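Local coordinates for thiamin pyrophosphokinase family protein (Enterococcus faecalis, PDB 3MEL) that probably transfers pyrophosphate from ATP to thiamine to form thiamine diphosphate, and binds magnesium and that product, at residues G143-P148 with F199-G204; P148-K153 with V208-D213; E154-C159 with N190-E195; Y158-P163 with Q179-P184. All coordinates share one frame; numbering follows the deposited sequence.

How the interactions relate
Followed from its N terminus, the C-terminal beta-rich part of the chain shows how contacts between distant segments nest and cross. Interaction 1 opens at 143-148 and closes a long loop when 199-204 pairs with it in the three-stranded antiparallel sheet. Interaction 2 begins at the shared residue P148 and ends beyond 199-204, at 208-213, so the two cross. Inside both loops lie interaction 3, joining 154-159 to 190-195, and interaction 4, joining 158-163 to 179-184; these share Y158 and C159 on strand 155-160. Strands 206-211 and 155-160 are neighbours in the large mixed sheet, and F199 against V208 and Y158 ties the small sheet to it.

Interaction 1. Residues G143-P148 with F199-G204; sequences GSYIVP and FSFDAG
The antiparallel ladder that joins edge strand 144-148 to strand 196-200, in the small sheet of the vitamin B1 binding domain, pairs Y145 with F199. They form its hydrogen-bonded pair: Y145 N donates to F199 O at 2.9 Å, and F199 N returns a bond to Y145 O at 3.2 Å. One step along, S144 and S200 make a non-hydrogen-bonded pair with CA atoms 4.2 Å apart, after which F201 N reaches G143 O. A magnesium ion is bound about 3 Å from the S200 side chain, away from the thiamine diphosphate site.

Y145 and F199 point to the same face of the sheet, where V147 joins them. F199 holds its CG between the backbone N and the carbonyl carbon (chi1 80°), and the two rings meet obliquely, planes 48° apart, with Y145 CD2 against F199 CZ. F201 CE2 comes to the edge of the tyrosine ring, while G143 N lies over one face of the F201 ring. Y145 OH is bonded to A141 O, and Y140 and Y158 meet F199 edge-to-face, which joins this layer to the large sheet. At the rim of the F199 ring, near its plane, V147 CG2 touches CE2 at 3.6 Å.

Interaction 2. Residues P148-K153 with V208-D213; sequences PKEPDK and VIQSKD
Q210, near the end of strand 206-211, and K212 just beyond it meet a loop that folds back through a type I beta turn from E150 to K153, a worked example of a turn fastened by a buried glutamine on the strand and by a salt bridge just past its end. Q210 comes first. Its CG stands anti to the carbonyl carbon (chi1 -64°) and the chain runs on extended, carrying the amide in among P148, K149 and E150. The amide lies near P148 O and E150 N, and its plane is turned 46° from the E150 carboxylate. K153 crosses Q210 at about a right angle, its CG 4.1 Å from Q210 CB. At S211 the carbonyl O lies 3.7 Å from K153 CB.

K212 then stretches out at about a right angle to D152. Its NZ forms a salt bridge with D152 OD2 on the anti lone pair, while D152 OD1 takes K153 NZ at 2.7 Å on its syn lone pair. D152 thus links the two lysines and probably offsets repulsion between K153 NZ and K212 NZ, 5.3 Å apart. E150 OE1 adds a weak bond to K153 NZ. E150 OE2 is held by S136 OG. The strand lies between strands 135-140 and 155-160 of the mixed sheet, with F192 against Q210 and I106 of the second subunit against I209.

Interaction 3. Residues E154-C159 with N190-E195; sequences EYLAYC and NEFIEE
The F192 ring has L156 CD2 over one face, a CH-pi contact 4.1 Å from its centroid and 16° off the ring normal. The leucine crosses the ring at about a right angle, with CG anti to the backbone N (chi1 175°), and CD1 reaches F192 CZ at 3.9 Å. Around Y155, E154 CB lies over one face toward the rim, while N190 O sits at the edge, near the plane. N190 ND2 likewise lies at the edge of the Y158 ring.

The backbones meet in one antiparallel hydrogen-bonded pair, L156 with N190. L156 N gives a bond to N190 O, 2.7 Å, from a donor standing well above the carbonyl plane; the return bond from N190 N to L156 O is weak. N190 OD1 turns back to accept E191 N at 2.6 Å, bridging its own residue to the next, and N190 ND2 bonds Y174 O.

On the other side of strand 155-160, E154 and Y155 both face S211 of strand 206-211 in a classic beta bulge. A197 of strand 196-200 packs against L156 and F192, and R105 of the second subunit makes a cation-pi contact with Y155.

Interaction 4. Residues Y158-P163 with Q179-P184; sequences YCCLTP and QDVPYP
C160 lays its sulfur against V181, SG to CG1 at 4.0 Å, where strand 155-160 of the mixed sheet runs out beside the short strand 179-181 in the vitamin B1 binding domain. The sulfur stands anti to the carbonyl carbon (chi1 -57°), and the valine offers the branch that lies anti to its own backbone N, CG1. This is the apolar side-chain pair where the two strand ends meet, before both chains leave as loops. L167 of strand 167-170 and Y187 of strand 185-190 also touch C160.

Beyond the strands, prolines carry the contact, meeting carbonyl oxygens through their carbons, since their ring nitrogens have no hydrogen to give. P184 CA makes a CA-H...O contact with C160 O, 3.3 Å and 136° at the hydrogen, and P184 CG comes to L161 O at 3.6 Å. From the other segment, P163 sets its CA near V181 O and its CB 3.6 Å from P182 O. The two proline rings approach more loosely, CD to CD at 4.5 Å.

T162 turns away from this surface, and its OG1 bonds M205 N. F117 of the second subunit packs on P184. The same threonine OG1 also donates to P163 O at 3.1 Å, from above the carbonyl plane.

Interaction 1. Residues G143-P148 with F199-G204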
loop_
_atom_site.group_PDB
_atom_site.type_symbol
_atom_site.label_atom_id
_atom_site.label_comp_id
_atom_site.label_asym_id
_atom_site.label_seq_id
_atom_site.Cartn_x
_atom_site.Cartn_y
_atom_site.Cartn_z
ATOM N N GLY A 143 9.978 -20.638 -5.261
ATOM C CA GLY A 143 9.540 -21.954 -5.666
ATOM C C GLY A 143 8.976 -21.887 -7.064
ATOM O O GLY A 143 9.312 -20.987 -7.828
ATOM N N SER A 144 8.115 -22.843 -7.397
ATOM C CA SER A 144 7.427 -22.862 -8.681
ATOM C C SER A 144 5.947 -23.076 -8.385
ATOM O O SER A 144 5.597 -23.965 -7.625
ATOM C CB SER A 144 7.972 -23.986 -9.563
ATOM O OG SER A 144 9.389 -24.001 -9.550
ATOM N N TYR A 145 5.079 -22.260 -8.973
ATOM C CA TYR A 145 3.700 -22.192 -8.513
ATOM C C TYR A 145 2.656 -22.070 -9.616
ATOM O O TYR A 145 2.932 -21.572 -10.714
ATOM C CB TYR A 145 3.545 -21.032 -7.516
ATOM C CG TYR A 145 4.519 -21.135 -6.372
ATOM C CD1 TYR A 145 4.415 -22.160 -5.453
ATOM C CD2 TYR A 145 5.554 -20.227 -6.221
ATOM C CE1 TYR A 145 5.303 -22.281 -4.419
ATOM C CE2 TYR A 145 6.449 -20.346 -5.186
ATOM C CZ TYR A 145 6.316 -21.382 -4.287
ATOM O OH TYR A 145 7.194 -21.531 -3.238
ATOM N N ILE A 146 1.454 -22.553 -9.313
ATOM C CA ILE A 146 0.290 -22.270 -10.139
ATOM C C ILE A 146 -0.587 -21.277 -9.381
ATOM O O ILE A 146 -0.754 -21.377 -8.168
ATOM C CB ILE A 146 -0.498 -23.554 -10.517
ATOM C CG1 ILE A 146 -0.819 -24.359 -9.252
ATOM C CG2 ILE A 146 0.301 -24.383 -11.514
ATOM C CD1 ILE A 146 -1.537 -25.706 -9.479
ATOM N N VAL A 147 -1.117 -20.298 -10.095
ATOM C CA VAL A 147 -1.895 -19.251 -9.471
ATOM C C VAL A 147 -3.304 -19.276 -10.042
ATOM O O VAL A 147 -3.554 -18.710 -11.108
ATOM C CB VAL A 147 -1.255 -17.874 -9.718
ATOM C CG1 VAL A 147 -2.107 -16.772 -9.119
ATOM C CG2 VAL A 147 0.165 -17.845 -9.162
ATOM N N PRO A 148 -4.232 -19.940 -9.339
ATOM C CA PRO A 148 -5.588 -20.077 -9.882
ATOM C C PRO A 148 -6.307 -18.731 -9.886
ATOM O O PRO A 148 -6.305 -18.038 -8.870
ATOM C CB PRO A 148 -6.270 -21.052 -8.904
ATOM C CG PRO A 148 -5.150 -21.661 -8.097
ATOM C CD PRO A 148 -4.093 -20.598 -8.033
ATOM N N PHE A 199 4.419 -19.243 -12.322
ATOM C CA PHE A 199 5.640 -18.459 -12.159
ATOM C C PHE A 199 6.590 -19.130 -11.183
ATOM O O PHE A 199 6.178 -19.944 -10.357
ATOM C CB PHE A 199 5.320 -17.056 -11.649
ATOM C CG PHE A 199 5.071 -16.990 -10.161
ATOM C CD1 PHE A 199 6.062 -16.544 -9.296
ATOM C CD2 PHE A 199 3.840 -17.372 -9.628
ATOM C CE1 PHE A 199 5.839 -16.473 -7.916
ATOM C CE2 PHE A 199 3.598 -17.304 -8.241
ATOM C CZ PHE A 199 4.600 -16.854 -7.385
ATOM N N SER A 200 7.866 -18.766 -11.268
ATOM C CA SER A 200 8.877 -19.317 -10.374
ATOM C C SER A 200 10.036 -18.345 -10.172
ATOM O O SER A 200 10.210 -17.399 -10.947
ATOM C CB SER A 200 9.378 -20.683 -10.868
ATOM O OG SER A 200 9.360 -20.763 -12.284
ATOM N N PHE A 201 10.799 -18.575 -9.106
ATOM C CA PHE A 201 11.913 -17.719 -8.739
ATOM C C PHE A 201 12.765 -18.371 -7.652
ATOM O O PHE A 201 12.311 -19.293 -6.966
ATOM C CB PHE A 201 11.427 -16.320 -8.346
ATOM C CG PHE A 201 10.596 -16.270 -7.089
ATOM C CD1 PHE A 201 11.145 -15.821 -5.894
ATOM C CD2 PHE A 201 9.261 -16.616 -7.106
ATOM C CE1 PHE A 201 10.386 -15.753 -4.743
ATOM C CE2 PHE A 201 8.499 -16.543 -5.954
ATOM C CZ PHE A 201 9.062 -16.115 -4.772
ATOM N N ASP A 202 14.004 -17.910 -7.510
ATOM C CA ASP A 202 14.974 -18.593 -6.659
ATOM C C ASP A 202 15.194 -17.892 -5.336
ATOM O O ASP A 202 15.597 -18.523 -4.367
ATOM C CB ASP A 202 16.331 -18.711 -7.363
ATOM C CG ASP A 202 16.300 -19.624 -8.582
ATOM O OD1 ASP A 202 15.316 -20.375 -8.770
ATOM O OD2 ASP A 202 17.287 -19.581 -9.351
ATOM N N ALA A 203 14.954 -16.587 -5.296
ATOM C CA ALA A 203 15.305 -15.801 -4.120
ATOM C C ALA A 203 14.421 -14.576 -3.957
ATOM O O ALA A 203 14.052 -13.925 -4.949
ATOM C CB ALA A 203 16.765 -15.382 -4.180
ATOM N N GLY A 204 14.092 -14.262 -2.702
ATOM C CA GLY A 204 13.294 -13.089 -2.395
ATOM C C GLY A 204 11.878 -13.437 -1.986
ATOM O O GLY A 204 11.567 -14.584 -1.692
#

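Interaction 2. Residues P148-K153 with V208-D213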
loop_
_atom_site.group_PDB
_atom_site.type_symbol
_atom_site.label_atom_id
_atom_site.label_comp_id
_atom_site.label_asym_id
_atom_site.label_seq_id
_atom_site.Cartn_x
_atom_site.Cartn_y
_atom_site.Cartn_z
ATOM N N PRO A 148 -4.232 -19.940 -9.339
ATOM C CA PRO A 148 -5.588 -20.077 -9.882
ATOM C C PRO A 148 -6.307 -18.731 -9.886
ATOM O O PRO A 148 -6.305 -18.038 -8.870
ATOM C CB PRO A 148 -6.270 -21.052 -8.904
ATOM C CG PRO A 148 -5.150 -21.661 -8.097
ATOM C CD PRO A 148 -4.093 -20.598 -8.033
ATOM N N LYS A 149 -6.917 -18.367 -11.005
ATOM C CA LYS A 149 -7.619 -17.103 -11.071
ATOM C C LYS A 149 -8.845 -17.051 -10.162
ATOM O O LYS A 149 -9.633 -18.000 -10.083
ATOM C CB LYS A 149 -8.047 -16.801 -12.491
ATOM C CG LYS A 149 -8.824 -15.514 -12.610
ATOM C CD LYS A 149 -9.400 -15.383 -13.989
ATOM C CE LYS A 149 -10.475 -14.340 -14.037
ATOM N NZ LYS A 149 -9.850 -13.025 -14.236
ATOM N N GLU A 150 -8.993 -15.921 -9.475
ATOM C CA GLU A 150 -10.202 -15.605 -8.727
ATOM C C GLU A 150 -11.269 -15.083 -9.679
ATOM O O GLU A 150 -11.024 -14.152 -10.447
ATOM C CB GLU A 150 -9.898 -14.608 -7.613
ATOM C CG GLU A 150 -8.991 -15.212 -6.560
ATOM C CD GLU A 150 -8.844 -14.336 -5.324
ATOM O OE1 GLU A 150 -9.477 -13.247 -5.295
ATOM O OE2 GLU A 150 -8.102 -14.745 -4.385
ATOM N N PRO A 151 -12.461 -15.701 -9.639
ATOM C CA PRO A 151 -13.497 -15.486 -10.662
ATOM C C PRO A 151 -13.921 -14.024 -10.829
ATOM O O PRO A 151 -14.193 -13.608 -11.959
ATOM C CB PRO A 151 -14.667 -16.326 -10.162
ATOM C CG PRO A 151 -14.077 -17.274 -9.182
ATOM C CD PRO A 151 -12.904 -16.616 -8.574
ATOM N N ASP A 152 -13.962 -13.262 -9.736
ATOM C CA ASP A 152 -14.401 -11.859 -9.775
ATOM C C ASP A 152 -13.291 -10.827 -10.088
ATOM O O ASP A 152 -13.541 -9.626 -10.080
ATOM C CB ASP A 152 -15.076 -11.480 -8.454
ATOM C CG ASP A 152 -14.073 -11.016 -7.400
ATOM O OD1 ASP A 152 -13.150 -11.802 -7.051
ATOM O OD2 ASP A 152 -14.199 -9.862 -6.922
ATOM N N LYS A 153 -12.079 -11.290 -10.371
ATOM C CA LYS A 153 -10.943 -10.389 -10.525
ATOM C C LYS A 153 -10.505 -10.241 -11.989
ATOM O O LYS A 153 -10.635 -11.169 -12.762
ATOM C CB LYS A 153 -9.774 -10.881 -9.669
ATOM C CG LYS A 153 -10.074 -11.011 -8.191
ATOM C CD LYS A 153 -10.306 -9.656 -7.536
ATOM C CE LYS A 153 -10.250 -9.741 -6.001
ATOM N NZ LYS A 153 -11.382 -10.507 -5.394
ATOM N N VAL A 208 1.754 -12.073 -4.649
ATOM C CA VAL A 208 0.908 -12.150 -5.815
ATOM C C VAL A 208 -0.370 -11.404 -5.476
ATOM O O VAL A 208 -0.978 -11.657 -4.430
ATOM C CB VAL A 208 0.635 -13.605 -6.193
ATOM C CG1 VAL A 208 -0.448 -13.687 -7.251
ATOM C CG2 VAL A 208 1.922 -14.257 -6.669
ATOM N N ILE A 209 -0.764 -10.464 -6.330
ATOM C CA ILE A 209 -1.978 -9.682 -6.085
ATOM C C ILE A 209 -2.968 -9.755 -7.237
ATOM O O ILE A 209 -2.601 -9.511 -8.378
ATOM C CB ILE A 209 -1.664 -8.189 -5.797
ATOM C CG1 ILE A 209 -0.899 -8.031 -4.478
ATOM C CG2 ILE A 209 -2.943 -7.366 -5.760
ATOM C CD1 ILE A 209 -0.526 -6.603 -4.171
ATOM N N GLN A 210 -4.220 -10.094 -6.934
ATOM C CA GLN A 210 -5.292 -10.069 -7.925
ATOM C C GLN A 210 -6.289 -8.980 -7.575
ATOM O O GLN A 210 -6.698 -8.865 -6.433
ATOM C CB GLN A 210 -5.995 -11.421 -8.005
ATOM C CG GLN A 210 -5.109 -12.564 -8.494
ATOM C CD GLN A 210 -5.895 -13.842 -8.770
ATOM O OE1 GLN A 210 -5.503 -14.925 -8.333
ATOM N NE2 GLN A 210 -7.002 -13.716 -9.502
ATOM N N SER A 211 -6.697 -8.194 -8.563
ATOM C CA SER A 211 -7.426 -6.963 -8.295
ATOM C C SER A 211 -8.453 -6.711 -9.385
ATOM O O SER A 211 -8.489 -7.439 -10.371
ATOM C CB SER A 211 -6.443 -5.791 -8.213
ATOM O OG SER A 211 -5.501 -5.796 -9.293
ATOM N N LYS A 212 -9.291 -5.692 -9.200
ATOM C CA LYS A 212 -10.269 -5.283 -10.217
ATOM C C LYS A 212 -10.672 -3.824 -10.026
ATOM O O LYS A 212 -10.376 -3.235 -8.990
ATOM C CB LYS A 212 -11.525 -6.149 -10.158
ATOM C CG LYS A 212 -12.430 -5.848 -8.964
ATOM C CD LYS A 212 -13.611 -6.801 -8.912
ATOM C CE LYS A 212 -14.358 -6.708 -7.591
ATOM N NZ LYS A 212 -15.430 -7.749 -7.477
ATOM N N ASP A 213 -11.375 -3.246 -11.001
ATOM C CA ASP A 213 -11.692 -1.823 -10.908
ATOM C C ASP A 213 -12.939 -1.477 -10.076
ATOM O O ASP A 213 -13.694 -2.352 -9.662
ATOM C CB ASP A 213 -11.720 -1.157 -12.289
ATOM C CG ASP A 213 -10.321 -0.829 -12.809
ATOM O OD1 ASP A 213 -9.442 -0.439 -11.996
ATOM O OD2 ASP A 213 -10.107 -0.969 -14.036
#

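Interaction 3. Residues E154-C159 with N190-E195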
loop_
_atom_site.group_PDB
_atom_site.type_symbol
_atom_site.label_atom_id
_atom_site.label_comp_id
_atom_site.label_asym_id
_atom_site.label_seq_id
_atom_site.Cartn_x
_atom_site.Cartn_y
_atom_site.Cartn_z
ATOM N N GLU A 154 -9.975 -9.076 -12.355
ATOM C CA GLU A 154 -9.532 -8.812 -13.726
ATOM C C GLU A 154 -8.011 -8.808 -13.911
ATOM O O GLU A 154 -7.515 -9.138 -14.991
ATOM C CB GLU A 154 -10.098 -7.475 -14.221
ATOM C CG GLU A 154 -11.608 -7.342 -14.052
ATOM C CD GLU A 154 -12.080 -5.888 -13.973
ATOM O OE1 GLU A 154 -13.188 -5.601 -14.495
ATOM O OE2 GLU A 154 -11.351 -5.043 -13.381
ATOM N N TYR A 155 -7.274 -8.433 -12.868
ATOM C CA TYR A 155 -5.846 -8.185 -13.005
ATOM C C TYR A 155 -4.985 -9.131 -12.181
ATOM O O TYR A 155 -5.441 -9.697 -11.196
ATOM C CB TYR A 155 -5.541 -6.724 -12.679
ATOM C CG TYR A 155 -6.317 -5.758 -13.556
ATOM C CD1 TYR A 155 -6.014 -5.625 -14.915
ATOM C CD2 TYR A 155 -7.351 -4.985 -13.038
ATOM C CE1 TYR A 155 -6.713 -4.759 -15.721
ATOM C CE2 TYR A 155 -8.058 -4.107 -13.843
ATOM C CZ TYR A 155 -7.730 -3.998 -15.186
ATOM O OH TYR A 155 -8.430 -3.135 -16.006
ATOM N N LEU A 156 -3.744 -9.312 -12.614
ATOM C CA LEU A 156 -2.774 -10.129 -11.903
ATOM C C LEU A 156 -1.490 -9.312 -11.710
ATOM O O LEU A 156 -1.112 -8.519 -12.564
ATOM C CB LEU A 156 -2.492 -11.409 -12.697
ATOM C CG LEU A 156 -1.417 -12.394 -12.217
ATOM C CD1 LEU A 156 -1.691 -12.945 -10.803
ATOM C CD2 LEU A 156 -1.235 -13.521 -13.222
ATOM N N ALA A 157 -0.818 -9.484 -10.588
ATOM C CA ALA A 157 0.358 -8.678 -10.326
ATOM C C ALA A 157 1.400 -9.476 -9.574
ATOM O O ALA A 157 1.087 -10.258 -8.669
ATOM C CB ALA A 157 -0.014 -7.455 -9.554
ATOM N N TYR A 158 2.647 -9.304 -9.982
ATOM C CA TYR A 158 3.751 -9.835 -9.211
ATOM C C TYR A 158 4.505 -8.676 -8.586
ATOM O O TYR A 158 5.238 -7.936 -9.251
ATOM C CB TYR A 158 4.649 -10.714 -10.069
ATOM C CG TYR A 158 3.927 -11.942 -10.571
ATOM C CD1 TYR A 158 3.964 -13.133 -9.862
ATOM C CD2 TYR A 158 3.194 -11.901 -11.751
ATOM C CE1 TYR A 158 3.281 -14.255 -10.321
ATOM C CE2 TYR A 158 2.533 -12.994 -12.215
ATOM C CZ TYR A 158 2.574 -14.173 -11.500
ATOM O OH TYR A 158 1.896 -15.262 -11.985
ATOM N N CYS A 159 4.262 -8.503 -7.293
ATOM C CA CYS A 159 4.854 -7.430 -6.523
ATOM C C CYS A 159 6.032 -8.008 -5.761
ATOM O O CYS A 159 5.852 -8.806 -4.850
ATOM C CB CYS A 159 3.800 -6.871 -5.583
ATOM S SG CYS A 159 2.377 -6.229 -6.477
ATOM N N ASN A 190 -0.981 -7.046 -15.048
ATOM C CA ASN A 190 -0.943 -8.255 -15.849
ATOM C C ASN A 190 -2.343 -8.892 -15.891
ATOM O O ASN A 190 -3.206 -8.540 -15.097
ATOM C CB ASN A 190 0.088 -9.223 -15.274
ATOM C CG ASN A 190 0.591 -10.191 -16.298
ATOM O OD1 ASN A 190 -0.038 -10.375 -17.334
ATOM N ND2 ASN A 190 1.732 -10.814 -16.029
ATOM N N GLU A 191 -2.576 -9.807 -16.831
ATOM C CA GLU A 191 -3.869 -10.491 -16.942
ATOM C C GLU A 191 -3.719 -12.000 -17.114
ATOM O O GLU A 191 -2.690 -12.498 -17.570
ATOM C CB GLU A 191 -4.695 -9.934 -18.097
ATOM C CG GLU A 191 -5.092 -8.485 -17.960
ATOM C CD GLU A 191 -5.820 -7.972 -19.195
ATOM O OE1 GLU A 191 -6.248 -8.802 -20.017
ATOM O OE2 GLU A 191 -5.976 -6.743 -19.354
ATOM N N PHE A 192 -4.762 -12.721 -16.719
ATOM C CA PHE A 192 -4.845 -14.149 -16.962
ATOM C C PHE A 192 -5.272 -14.371 -18.400
ATOM O O PHE A 192 -6.138 -13.655 -18.911
ATOM C CB PHE A 192 -5.881 -14.777 -16.042
ATOM C CG PHE A 192 -5.415 -14.939 -14.630
ATOM C CD1 PHE A 192 -4.715 -16.076 -14.246
ATOM C CD2 PHE A 192 -5.673 -13.957 -13.679
ATOM C CE1 PHE A 192 -4.283 -16.234 -12.945
ATOM C CE2 PHE A 192 -5.242 -14.109 -12.371
ATOM C CZ PHE A 192 -4.542 -15.246 -12.004
ATOM N N ILE A 193 -4.665 -15.351 -19.064
ATOM C CA ILE A 193 -5.180 -15.775 -20.356
ATOM C C ILE A 193 -5.984 -17.072 -20.190
ATOM O O ILE A 193 -6.957 -17.312 -20.908
ATOM C CB ILE A 193 -4.082 -15.893 -21.445
ATOM C CG1 ILE A 193 -2.979 -16.858 -21.017
ATOM C CG2 ILE A 193 -3.499 -14.515 -21.794
ATOM C CD1 ILE A 193 -1.870 -16.985 -22.053
ATOM N N GLU A 194 -5.593 -17.891 -19.217
ATOM C CA GLU A 194 -6.356 -19.090 -18.883
ATOM C C GLU A 194 -7.073 -18.894 -17.545
ATOM O O GLU A 194 -7.376 -17.763 -17.149
ATOM C CB GLU A 194 -5.435 -20.309 -18.800
ATOM C CG GLU A 194 -4.571 -20.535 -20.032
ATOM C CD GLU A 194 -3.516 -21.601 -19.801
ATOM O OE1 GLU A 194 -3.262 -21.931 -18.615
ATOM O OE2 GLU A 194 -2.953 -22.105 -20.802
ATOM N N GLU A 195 -7.334 -19.994 -16.846
ATOM C CA GLU A 195 -7.927 -19.915 -15.522
ATOM C C GLU A 195 -6.824 -19.968 -14.464
ATOM O O GLU A 195 -7.083 -19.866 -13.252
ATOM C CB GLU A 195 -8.936 -21.052 -15.321
ATOM C CG GLU A 195 -10.016 -21.120 -16.411
ATOM C CD GLU A 195 -10.741 -19.791 -16.617
ATOM O OE1 GLU A 195 -11.321 -19.267 -15.633
ATOM O OE2 GLU A 195 -10.734 -19.278 -17.765
#

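Interaction 4. Residues Y158-P163 with Q179-P184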
loop_
_atom_site.group_PDB
_atom_site.type_symbol
_atom_site.label_atom_id
_atom_site.label_comp_id
_atom_site.label_asym_id
_atom_site.label_seq_id
_atom_site.Cartn_x
_atom_site.Cartn_y
_atom_site.Cartn_z
ATOM N N TYR A 158 2.647 -9.304 -9.982
ATOM C CA TYR A 158 3.751 -9.835 -9.211
ATOM C C TYR A 158 4.505 -8.676 -8.586
ATOM O O TYR A 158 5.238 -7.936 -9.251
ATOM C CB TYR A 158 4.649 -10.714 -10.069
ATOM C CG TYR A 158 3.927 -11.942 -10.571
ATOM C CD1 TYR A 158 3.964 -13.133 -9.862
ATOM C CD2 TYR A 158 3.194 -11.901 -11.751
ATOM C CE1 TYR A 158 3.281 -14.255 -10.321
ATOM C CE2 TYR A 158 2.533 -12.994 -12.215
ATOM C CZ TYR A 158 2.574 -14.173 -11.500
ATOM O OH TYR A 158 1.896 -15.262 -11.985
ATOM N N CYS A 159 4.262 -8.503 -7.293
ATOM C CA CYS A 159 4.854 -7.430 -6.523
ATOM C C CYS A 159 6.032 -8.008 -5.761
ATOM O O CYS A 159 5.852 -8.806 -4.850
ATOM C CB CYS A 159 3.800 -6.871 -5.583
ATOM S SG CYS A 159 2.377 -6.229 -6.477
ATOM N N CYS A 160 7.241 -7.669 -6.182
ATOM C CA CYS A 160 8.439 -8.172 -5.532
ATOM C C CYS A 160 8.763 -7.300 -4.335
ATOM O O CYS A 160 9.139 -6.137 -4.495
ATOM C CB CYS A 160 9.611 -8.167 -6.508
ATOM S SG CYS A 160 9.275 -9.119 -7.989
ATOM N N LEU A 161 8.613 -7.850 -3.138
ATOM C CA LEU A 161 8.786 -7.054 -1.942
ATOM C C LEU A 161 10.271 -6.816 -1.670
ATOM O O LEU A 161 10.667 -5.855 -0.966
ATOM C CB LEU A 161 8.102 -7.729 -0.763
ATOM C CG LEU A 161 6.609 -7.947 -0.996
ATOM C CD1 LEU A 161 6.008 -8.723 0.168
ATOM C CD2 LEU A 161 5.900 -6.610 -1.226
ATOM N N THR A 162 11.086 -7.682 -2.258
ATOM C CA THR A 162 12.519 -7.608 -2.112
ATOM C C THR A 162 13.137 -7.804 -3.473
ATOM O O THR A 162 12.464 -8.254 -4.390
ATOM C CB THR A 162 13.009 -8.763 -1.280
ATOM O OG1 THR A 162 12.798 -9.966 -2.021
ATOM C CG2 THR A 162 12.262 -8.818 0.031
ATOM N N PRO A 163 14.437 -7.508 -3.605
ATOM C CA PRO A 163 15.065 -7.905 -4.867
ATOM C C PRO A 163 14.784 -9.393 -5.103
ATOM O O PRO A 163 15.031 -10.199 -4.196
ATOM C CB PRO A 163 16.565 -7.701 -4.601
ATOM C CG PRO A 163 16.659 -6.904 -3.350
ATOM C CD PRO A 163 15.423 -7.161 -2.566
ATOM N N GLN A 179 14.176 -13.387 -15.217
ATOM C CA GLN A 179 14.320 -11.974 -14.891
ATOM C C GLN A 179 14.977 -11.736 -13.540
ATOM O O GLN A 179 14.514 -12.253 -12.525
ATOM C CB GLN A 179 12.940 -11.331 -14.858
ATOM C CG GLN A 179 12.957 -9.851 -14.635
ATOM C CD GLN A 179 13.639 -9.134 -15.772
ATOM O OE1 GLN A 179 13.056 -8.961 -16.843
ATOM N NE2 GLN A 179 14.890 -8.725 -15.557
ATOM N N ASP A 180 16.049 -10.950 -13.515
ATOM C CA ASP A 180 16.559 -10.467 -12.238
ATOM C C ASP A 180 15.870 -9.147 -11.922
ATOM O O ASP A 180 15.684 -8.306 -12.800
ATOM C CB ASP A 180 18.083 -10.327 -12.234
ATOM C CG ASP A 180 18.789 -11.641 -11.939
ATOM O OD1 ASP A 180 18.102 -12.679 -11.813
ATOM O OD2 ASP A 180 20.035 -11.639 -11.833
ATOM N N VAL A 181 15.451 -9.006 -10.669
ATOM C CA VAL A 181 14.715 -7.842 -10.196
ATOM C C VAL A 181 15.541 -7.276 -9.048
ATOM O O VAL A 181 15.504 -7.800 -7.942
ATOM C CB VAL A 181 13.291 -8.242 -9.698
ATOM C CG1 VAL A 181 12.535 -7.045 -9.170
ATOM C CG2 VAL A 181 12.498 -8.890 -10.809
ATOM N N PRO A 182 16.291 -6.197 -9.316
ATOM C CA PRO A 182 17.376 -5.678 -8.470
ATOM C C PRO A 182 16.891 -4.969 -7.202
ATOM O O PRO A 182 17.672 -4.758 -6.282
ATOM C CB PRO A 182 18.081 -4.670 -9.388
ATOM C CG PRO A 182 17.367 -4.756 -10.736
ATOM C CD PRO A 182 16.019 -5.295 -10.442
ATOM N N TYR A 183 15.612 -4.622 -7.160
ATOM C CA TYR A 183 15.038 -3.901 -6.039
ATOM C C TYR A 183 13.516 -4.053 -6.120
ATOM O O TYR A 183 12.996 -4.462 -7.146
ATOM C CB TYR A 183 15.454 -2.429 -6.128
ATOM C CG TYR A 183 15.270 -1.871 -7.508
ATOM C CD1 TYR A 183 14.044 -1.368 -7.902
ATOM C CD2 TYR A 183 16.306 -1.888 -8.437
ATOM C CE1 TYR A 183 13.851 -0.876 -9.171
ATOM C CE2 TYR A 183 16.121 -1.397 -9.718
ATOM C CZ TYR A 183 14.890 -0.890 -10.071
ATOM O OH TYR A 183 14.659 -0.395 -11.325
ATOM N N PRO A 184 12.800 -3.730 -5.040
ATOM C CA PRO A 184 11.337 -3.805 -5.075
ATOM C C PRO A 184 10.703 -3.299 -6.383
ATOM O O PRO A 184 10.923 -2.175 -6.806
ATOM C CB PRO A 184 10.932 -2.926 -3.896
ATOM C CG PRO A 184 12.051 -3.098 -2.915
ATOM C CD PRO A 184 13.299 -3.367 -3.700
#